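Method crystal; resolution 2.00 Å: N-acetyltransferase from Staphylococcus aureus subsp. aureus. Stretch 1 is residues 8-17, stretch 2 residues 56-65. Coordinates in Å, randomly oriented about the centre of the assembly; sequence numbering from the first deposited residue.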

ATOM      1  N   ALA A   8       5.133 -10.985  -3.919  1.00 22.38           N
ATOM      2  CA  ALA A   8       4.076 -10.943  -4.911  1.00 20.70           C
ATOM      3  C   ALA A   8       4.641 -11.395  -6.253  1.00 20.89           C
ATOM      4  O   ALA A   8       5.837 -11.260  -6.507  1.00 19.82           O
ATOM      5  N   ARG A   9       3.796 -11.988  -7.083  1.00 21.14           N
ATOM      6  CA  ARG A   9       4.145 -12.295  -8.456  1.00 21.77           C
ATOM      7  C   ARG A   9       3.167 -11.556  -9.359  1.00 21.45           C
ATOM      8  O   ARG A   9       2.105 -11.139  -8.898  1.00 19.55           O
ATOM      9  N   PRO A  10       3.503 -11.410 -10.650  1.00 21.70           N
ATOM     10  CA  PRO A  10       2.641 -10.653 -11.571  1.00 21.45           C
ATOM     11  C   PRO A  10       1.177 -11.073 -11.525  1.00 22.53           C
ATOM     12  O   PRO A  10       0.282 -10.227 -11.569  1.00 19.94           O
ATOM     13  N   GLU A  11       0.953 -12.382 -11.432  1.00 24.40           N
ATOM     14  CA  GLU A  11      -0.400 -12.954 -11.400  1.00 26.62           C
ATOM     15  C   GLU A  11      -1.194 -12.631 -10.133  1.00 24.79           C
ATOM     16  O   GLU A  11      -2.418 -12.853 -10.085  1.00 23.94           O
ATOM     17  N   ASP A  12      -0.525 -12.109  -9.108  1.00 22.58           N
ATOM     18  CA  ASP A  12      -1.241 -11.641  -7.922  1.00 21.37           C
ATOM     19  C   ASP A  12      -1.933 -10.299  -8.152  1.00 19.23           C
ATOM     20  O   ASP A  12      -2.747  -9.879  -7.345  1.00 18.30           O
ATOM     21  N   ARG A  13      -1.629  -9.638  -9.254  1.00 17.50           N
ATOM     22  CA  ARG A  13      -2.022  -8.236  -9.417  1.00 17.39           C
ATOM     23  C   ARG A  13      -3.523  -7.948  -9.389  1.00 16.85           C
ATOM     24  O   ARG A  13      -3.955  -6.855  -9.049  1.00 15.54           O
ATOM     25  N   PHE A  14      -4.330  -8.927  -9.758  1.00 17.89           N
ATOM     26  CA  PHE A  14      -5.767  -8.700  -9.805  1.00 19.34           C
ATOM     27  C   PHE A  14      -6.363  -8.585  -8.384  1.00 19.31           C
ATOM     28  O   PHE A  14      -7.195  -7.692  -8.117  1.00 18.87           O
ATOM     29  N   ASP A  15      -5.900  -9.436  -7.475  1.00 20.14           N
ATOM     30  CA  ASP A  15      -6.317  -9.372  -6.063  1.00 21.16           C
ATOM     31  C   ASP A  15      -5.710  -8.166  -5.353  1.00 19.75           C
ATOM     32  O   ASP A  15      -6.384  -7.461  -4.597  1.00 20.44           O
ATOM     33  N   ILE A  16      -4.433  -7.910  -5.618  1.00 18.45           N
ATOM     34  CA  ILE A  16      -3.768  -6.715  -5.110  1.00 18.03           C
ATOM     35  C   ILE A  16      -4.565  -5.446  -5.530  1.00 18.52           C
ATOM     36  O   ILE A  16      -4.826  -4.568  -4.702  1.00 18.57           O
ATOM     37  N   ALA A  17      -4.994  -5.377  -6.787  1.00 17.65           N
ATOM     38  CA  ALA A  17      -5.756  -4.223  -7.265  1.00 17.00           C
ATOM     39  C   ALA A  17      -7.045  -4.000  -6.463  1.00 16.98           C
ATOM     40  O   ALA A  17      -7.400  -2.886  -6.133  1.00 16.53           O
ATOM     41  N   PHE A  56       4.233  -1.508  -7.535  1.00 19.91           N
ATOM     42  CA  PHE A  56       4.937  -2.580  -8.250  1.00 21.96           C
ATOM     43  C   PHE A  56       4.937  -3.850  -7.418  1.00 19.62           C
ATOM     44  O   PHE A  56       5.078  -3.783  -6.207  1.00 18.42           O
ATOM     45  N   TYR A  57       4.800  -4.998  -8.073  1.00 19.98           N
ATOM     46  CA  TYR A  57       4.792  -6.293  -7.370  1.00 20.58           C
ATOM     47  C   TYR A  57       6.097  -6.546  -6.638  1.00 21.83           C
ATOM     48  O   TYR A  57       6.125  -7.314  -5.667  1.00 20.58           O
ATOM     49  N   GLN A  58       7.173  -5.881  -7.078  1.00 22.05           N
ATOM     50  CA  GLN A  58       8.464  -5.980  -6.422  1.00 24.15           C
ATOM     51  C   GLN A  58       8.470  -5.228  -5.099  1.00 22.69           C
ATOM     52  O   GLN A  58       9.434  -5.318  -4.383  1.00 19.89           O
ATOM     53  N   HIS A  59       7.424  -4.457  -4.797  1.00 19.97           N
ATOM     54  CA  HIS A  59       7.357  -3.743  -3.542  1.00 17.45           C
ATOM     55  C   HIS A  59       6.397  -4.431  -2.583  1.00 17.52           C
ATOM     56  O   HIS A  59       6.099  -3.873  -1.531  1.00 16.00           O
ATOM     57  N   ILE A  60       5.896  -5.617  -2.953  1.00 17.76           N
ATOM     58  CA  ILE A  60       4.759  -6.211  -2.256  1.00 16.92           C
ATOM     59  C   ILE A  60       5.062  -7.618  -1.756  1.00 16.80           C
ATOM     60  O   ILE A  60       5.585  -8.449  -2.506  1.00 15.82           O
ATOM     61  N   LEU A  61       4.731  -7.857  -0.473  1.00 17.48           N
ATOM     62  CA  LEU A  61       4.598  -9.209   0.081  1.00 17.79           C
ATOM     63  C   LEU A  61       3.115  -9.542   0.243  1.00 18.14           C
ATOM     64  O   LEU A  61       2.318  -8.699   0.650  1.00 18.87           O
ATOM     65  N   VAL A  62       2.749 -10.775  -0.084  1.00 17.73           N
ATOM     66  CA  VAL A  62       1.377 -11.215   0.046  1.00 17.89           C
ATOM     67  C   VAL A  62       1.311 -12.334   1.069  1.00 18.31           C
ATOM     68  O   VAL A  62       2.299 -13.076   1.255  1.00 18.36           O
ATOM     69  N   TYR A  63       0.148 -12.417   1.717  1.00 18.21           N
ATOM     70  CA  TYR A  63      -0.247 -13.571   2.528  1.00 19.99           C
ATOM     71  C   TYR A  63      -1.216 -14.436   1.710  1.00 20.02           C
ATOM     72  O   TYR A  63      -2.353 -14.052   1.448  1.00 18.68           O
ATOM     73  N   GLU A  64      -0.727 -15.592   1.297  1.00 21.43           N
ATOM     74  CA  GLU A  64      -1.482 -16.526   0.492  1.00 23.47           C
ATOM     75  C   GLU A  64      -2.150 -17.574   1.403  1.00 25.13           C
ATOM     76  O   GLU A  64      -1.462 -18.270   2.135  1.00 25.83           O
ATOM     77  N   VAL A  65      -3.478 -17.641   1.354  1.00 25.53           N
ATOM     78  CA  VAL A  65      -4.294 -18.632   2.052  1.00 29.81           C
ATOM     79  C   VAL A  65      -5.094 -19.468   1.034  1.00 30.57           C
ATOM     80  O   VAL A  65      -5.874 -18.922   0.209  1.00 27.19           O
TER

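A strand that borders a helix commonly offers every second side chain to it, and the loop leading into the helix often pays for its own burial with a few well-placed hydrogen bonds. The contact between residues 8-17 and 56-65 of this N-acetyltransferase illustrates both habits on a small scale, burying 415 Å² in total.

Stretch 2 opens with F56, whose side chain lies out of reach of the other stretch. The 3-10 segment that follows brings Y57 into play. Its CA-to-CB bond points toward stretch 1, and with chi1 at 74° (p) and chi2 at -90° the ring lies alongside A8, R9 and P10. P10 CD sits over one face of this ring, 4.0 Å from the centroid and only 14° off the normal, a CH-pi arrangement that suits the slightly polarised methylene next to a proline nitrogen. The carbonyl of A8 approaches differently: A8 O lies near the ring plane, at the edge, 3.5 Å from Y57 CD2. Nearer the backbone, Y57 CB and A8 CB meet at 4.0 Å.

Q58 points away and H59 sideways, and neither side chain comes within contact distance of stretch 1. The segment is closed by backbone hydrogen bonds from H59 N to F56 O and from I60 N to Y57 O, and the strand then begins.

At I60 the two stretches are joined by their one direct hydrogen bond, from A8 N to I60 O at 2.9 Å, with a nearly straight angle of 170°. This bond satisfies a buried backbone amide, and beside it A8 CB lies 3.8 Å from I60 CB. I60 adopts an extended mt rotamer that carries its CD1 to within 3.8 Å of CG2 of I16, itself an mt isoleucine on the helix. The small alanine and the longer isoleucine thus share the same strand residue.

L61 points away, and the alternation returns V62 (chi1 m) to the interface. V62 CG1 touches both A8 CB, at 4.0 Å, and I16 CD1, at 4.1 Å, while V62 CG2 lies 4.0 Å from D12 OD2. That carboxylate is not left unpaired beside the valine: D12, with chi1 m, accepts a hydrogen bond from R9 N to OD2 at 2.7 Å, and it has further hydrogen bonding elsewhere in the structure. With the backbone bond from D12 N to R9 O, this ties R9 to D12.

Y63 is out of reach, and E64 takes the next inward position. Its extended chi1 and chi2 (both t) bring E64 OE1 to 4.4 Å from R9 NH1. The CA-to-CB bond of R9 points away from stretch 2, yet its long m, t, t chain ends near this opposite charge; the separation is beyond a salt bridge, so any attraction acts at longer range. E64 OE1 has its own hydrogen bond elsewhere in the structure. V65 ends the stretch out of reach. The pattern is therefore I60, V62 and E64 inward, two apolar residues followed by a charged one.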

ATOM      1  CB  ALA A   8       3.533  -9.528  -5.018  1.00 21.14           C
ATOM      2  CB  ARG A   9       4.003 -13.784  -8.706  1.00 24.61           C
ATOM      3  CG  ARG A   9       4.902 -14.679  -7.866  1.00 26.34           C
ATOM      4  CD  ARG A   9       4.683 -16.134  -8.276  1.00 27.94           C
ATOM      5  NE  ARG A   9       5.125 -17.071  -7.239  1.00 30.85           N
ATOM      6  CZ  ARG A   9       4.326 -17.802  -6.450  1.00 31.16           C
ATOM      7  NH1 ARG A   9       3.009 -17.751  -6.535  1.00 31.53           N
ATOM      8  NH2 ARG A   9       4.871 -18.612  -5.560  1.00 35.54           N
ATOM      9  CB  PRO A  10       3.257 -10.973 -12.934  1.00 21.64           C
ATOM     10  CG  PRO A  10       4.724 -11.082 -12.636  1.00 22.00           C
ATOM     11  CD  PRO A  10       4.827 -11.675 -11.250  1.00 21.54           C
ATOM     12  CB  GLU A  11      -0.368 -14.473 -11.617  1.00 31.26           C
ATOM     13  CG  GLU A  11       0.877 -15.177 -11.076  1.00 37.17           C
ATOM     14  CD  GLU A  11       2.081 -15.008 -12.002  1.00 41.06           C
ATOM     15  OE1 GLU A  11       1.907 -15.144 -13.240  1.00 49.13           O
ATOM     16  OE2 GLU A  11       3.182 -14.706 -11.510  1.00 41.54           O
ATOM     17  CB  ASP A  12      -0.291 -11.491  -6.736  1.00 20.48           C
ATOM     18  CG  ASP A  12       0.319 -12.801  -6.306  1.00 21.22           C
ATOM     19  OD1 ASP A  12      -0.381 -13.869  -6.347  1.00 21.91           O
ATOM     20  OD2 ASP A  12       1.498 -12.757  -5.895  1.00 19.24           O
ATOM     21  CB  ARG A  13      -1.389  -7.651 -10.676  1.00 16.99           C
ATOM     22  CG  ARG A  13      -1.910  -8.174 -11.998  1.00 17.56           C
ATOM     23  CD  ARG A  13      -1.032  -7.561 -13.093  1.00 18.46           C
ATOM     24  NE  ARG A  13      -1.470  -7.899 -14.440  1.00 19.28           N
ATOM     25  CZ  ARG A  13      -1.210  -9.045 -15.056  1.00 20.89           C
ATOM     26  NH1 ARG A  13      -0.542 -10.022 -14.448  1.00 21.01           N
ATOM     27  NH2 ARG A  13      -1.657  -9.237 -16.292  1.00 24.31           N
ATOM     28  CB  PHE A  14      -6.418  -9.753 -10.710  1.00 19.12           C
ATOM     29  CG  PHE A  14      -5.811  -9.762 -12.083  1.00 19.76           C
ATOM     30  CD1 PHE A  14      -6.200  -8.823 -13.020  1.00 19.89           C
ATOM     31  CD2 PHE A  14      -4.782 -10.627 -12.399  1.00 20.85           C
ATOM     32  CE1 PHE A  14      -5.588  -8.770 -14.256  1.00 20.63           C
ATOM     33  CE2 PHE A  14      -4.157 -10.580 -13.630  1.00 20.24           C
ATOM     34  CZ  PHE A  14      -4.567  -9.656 -14.563  1.00 20.26           C
ATOM     35  CB  ASP A  15      -5.963 -10.677  -5.338  1.00 23.52           C
ATOM     36  CG  ASP A  15      -6.947 -11.829  -5.663  1.00 26.86           C
ATOM     37  OD1 ASP A  15      -8.169 -11.583  -5.752  1.00 31.58           O
ATOM     38  OD2 ASP A  15      -6.500 -12.989  -5.800  1.00 31.81           O
ATOM     39  CB  ILE A  16      -2.303  -6.664  -5.567  1.00 17.95           C
ATOM     40  CG1 ILE A  16      -1.486  -7.766  -4.866  1.00 18.87           C
ATOM     41  CG2 ILE A  16      -1.701  -5.286  -5.324  1.00 18.36           C
ATOM     42  CD1 ILE A  16      -0.036  -7.896  -5.295  1.00 18.78           C
ATOM     43  CB  ALA A  17      -6.074  -4.399  -8.750  1.00 16.79           C
ATOM     44  CB  PHE A  56       6.393  -2.232  -8.587  1.00 24.67           C
ATOM     45  CG  PHE A  56       6.917  -2.923  -9.823  1.00 30.66           C
ATOM     46  CD1 PHE A  56       8.230  -3.405  -9.886  1.00 36.31           C
ATOM     47  CD2 PHE A  56       6.118  -3.036 -10.982  1.00 32.24           C
ATOM     48  CE1 PHE A  56       8.718  -4.007 -11.064  1.00 37.03           C
ATOM     49  CE2 PHE A  56       6.587  -3.642 -12.127  1.00 32.40           C
ATOM     50  CZ  PHE A  56       7.894  -4.133 -12.181  1.00 36.42           C
ATOM     51  CB  TYR A  57       4.448  -7.475  -8.315  1.00 21.13           C
ATOM     52  CG  TYR A  57       5.548  -7.876  -9.264  1.00 21.33           C
ATOM     53  CD1 TYR A  57       5.652  -7.293 -10.511  1.00 21.55           C
ATOM     54  CD2 TYR A  57       6.478  -8.851  -8.917  1.00 22.49           C
ATOM     55  CE1 TYR A  57       6.650  -7.645 -11.386  1.00 23.10           C
ATOM     56  CE2 TYR A  57       7.497  -9.206  -9.780  1.00 23.08           C
ATOM     57  CZ  TYR A  57       7.579  -8.598 -11.015  1.00 23.98           C
ATOM     58  OH  TYR A  57       8.583  -8.924 -11.888  1.00 24.33           O
ATOM     59  CB  GLN A  58       9.584  -5.380  -7.288  1.00 27.09           C
ATOM     60  CG  GLN A  58       9.859  -6.135  -8.564  1.00 30.75           C
ATOM     61  CD  GLN A  58      11.080  -5.594  -9.291  1.00 35.37           C
ATOM     62  OE1 GLN A  58      11.236  -4.381  -9.457  1.00 37.01           O
ATOM     63  NE2 GLN A  58      11.949  -6.497  -9.742  1.00 41.06           N
ATOM     64  CB  HIS A  59       6.865  -2.298  -3.746  1.00 17.72           C
ATOM     65  CG  HIS A  59       7.760  -1.467  -4.605  1.00 17.16           C
ATOM     66  ND1 HIS A  59       7.349  -0.284  -5.177  1.00 15.92           N
ATOM     67  CD2 HIS A  59       9.030  -1.674  -5.023  1.00 17.19           C
ATOM     68  CE1 HIS A  59       8.349   0.227  -5.868  1.00 16.81           C
ATOM     69  NE2 HIS A  59       9.370  -0.606  -5.811  1.00 16.85           N
ATOM     70  CB  ILE A  60       3.502  -6.222  -3.155  1.00 16.92           C
ATOM     71  CG1 ILE A  60       3.169  -4.780  -3.607  1.00 16.46           C
ATOM     72  CG2 ILE A  60       2.323  -6.888  -2.417  1.00 16.72           C
ATOM     73  CD1 ILE A  60       1.960  -4.630  -4.517  1.00 16.51           C
ATOM     74  CB  LEU A  61       5.289  -9.377   1.445  1.00 18.14           C
ATOM     75  CG  LEU A  61       6.761  -9.006   1.562  1.00 18.78           C
ATOM     76  CD1 LEU A  61       7.163  -9.227   2.999  1.00 19.31           C
ATOM     77  CD2 LEU A  61       7.642  -9.848   0.646  1.00 19.44           C
ATOM     78  CB  VAL A  62       0.753 -11.685  -1.295  1.00 17.21           C
ATOM     79  CG1 VAL A  62       0.811 -10.563  -2.328  1.00 17.85           C
ATOM     80  CG2 VAL A  62       1.468 -12.902  -1.859  1.00 17.82           C
ATOM     81  CB  TYR A  63      -0.889 -13.134   3.841  1.00 20.00           C
ATOM     82  CG  TYR A  63      -0.898 -14.214   4.910  1.00 21.85           C
ATOM     83  CD1 TYR A  63      -1.789 -15.286   4.836  1.00 23.09           C
ATOM     84  CD2 TYR A  63      -0.029 -14.156   6.010  1.00 23.32           C
ATOM     85  CE1 TYR A  63      -1.811 -16.282   5.822  1.00 23.84           C
ATOM     86  CE2 TYR A  63      -0.031 -15.154   6.985  1.00 24.65           C
ATOM     87  CZ  TYR A  63      -0.934 -16.220   6.884  1.00 25.30           C
ATOM     88  OH  TYR A  63      -0.980 -17.211   7.854  1.00 25.22           O
ATOM     89  CB  GLU A  64      -0.537 -17.187  -0.504  1.00 25.51           C
ATOM     90  CG  GLU A  64      -1.222 -18.122  -1.489  1.00 27.90           C
ATOM     91  CD  GLU A  64      -0.239 -18.898  -2.317  1.00 30.69           C
ATOM     92  OE1 GLU A  64       0.761 -18.297  -2.792  1.00 34.09           O
ATOM     93  OE2 GLU A  64      -0.465 -20.119  -2.483  1.00 30.24           O
ATOM     94  CB  VAL A  65      -5.343 -17.961   2.989  1.00 30.66           C
ATOM     95  CG1 VAL A  65      -6.186 -19.007   3.702  1.00 32.96           C
ATOM     96  CG2 VAL A  65      -4.683 -17.068   4.020  1.00 31.01           C
TER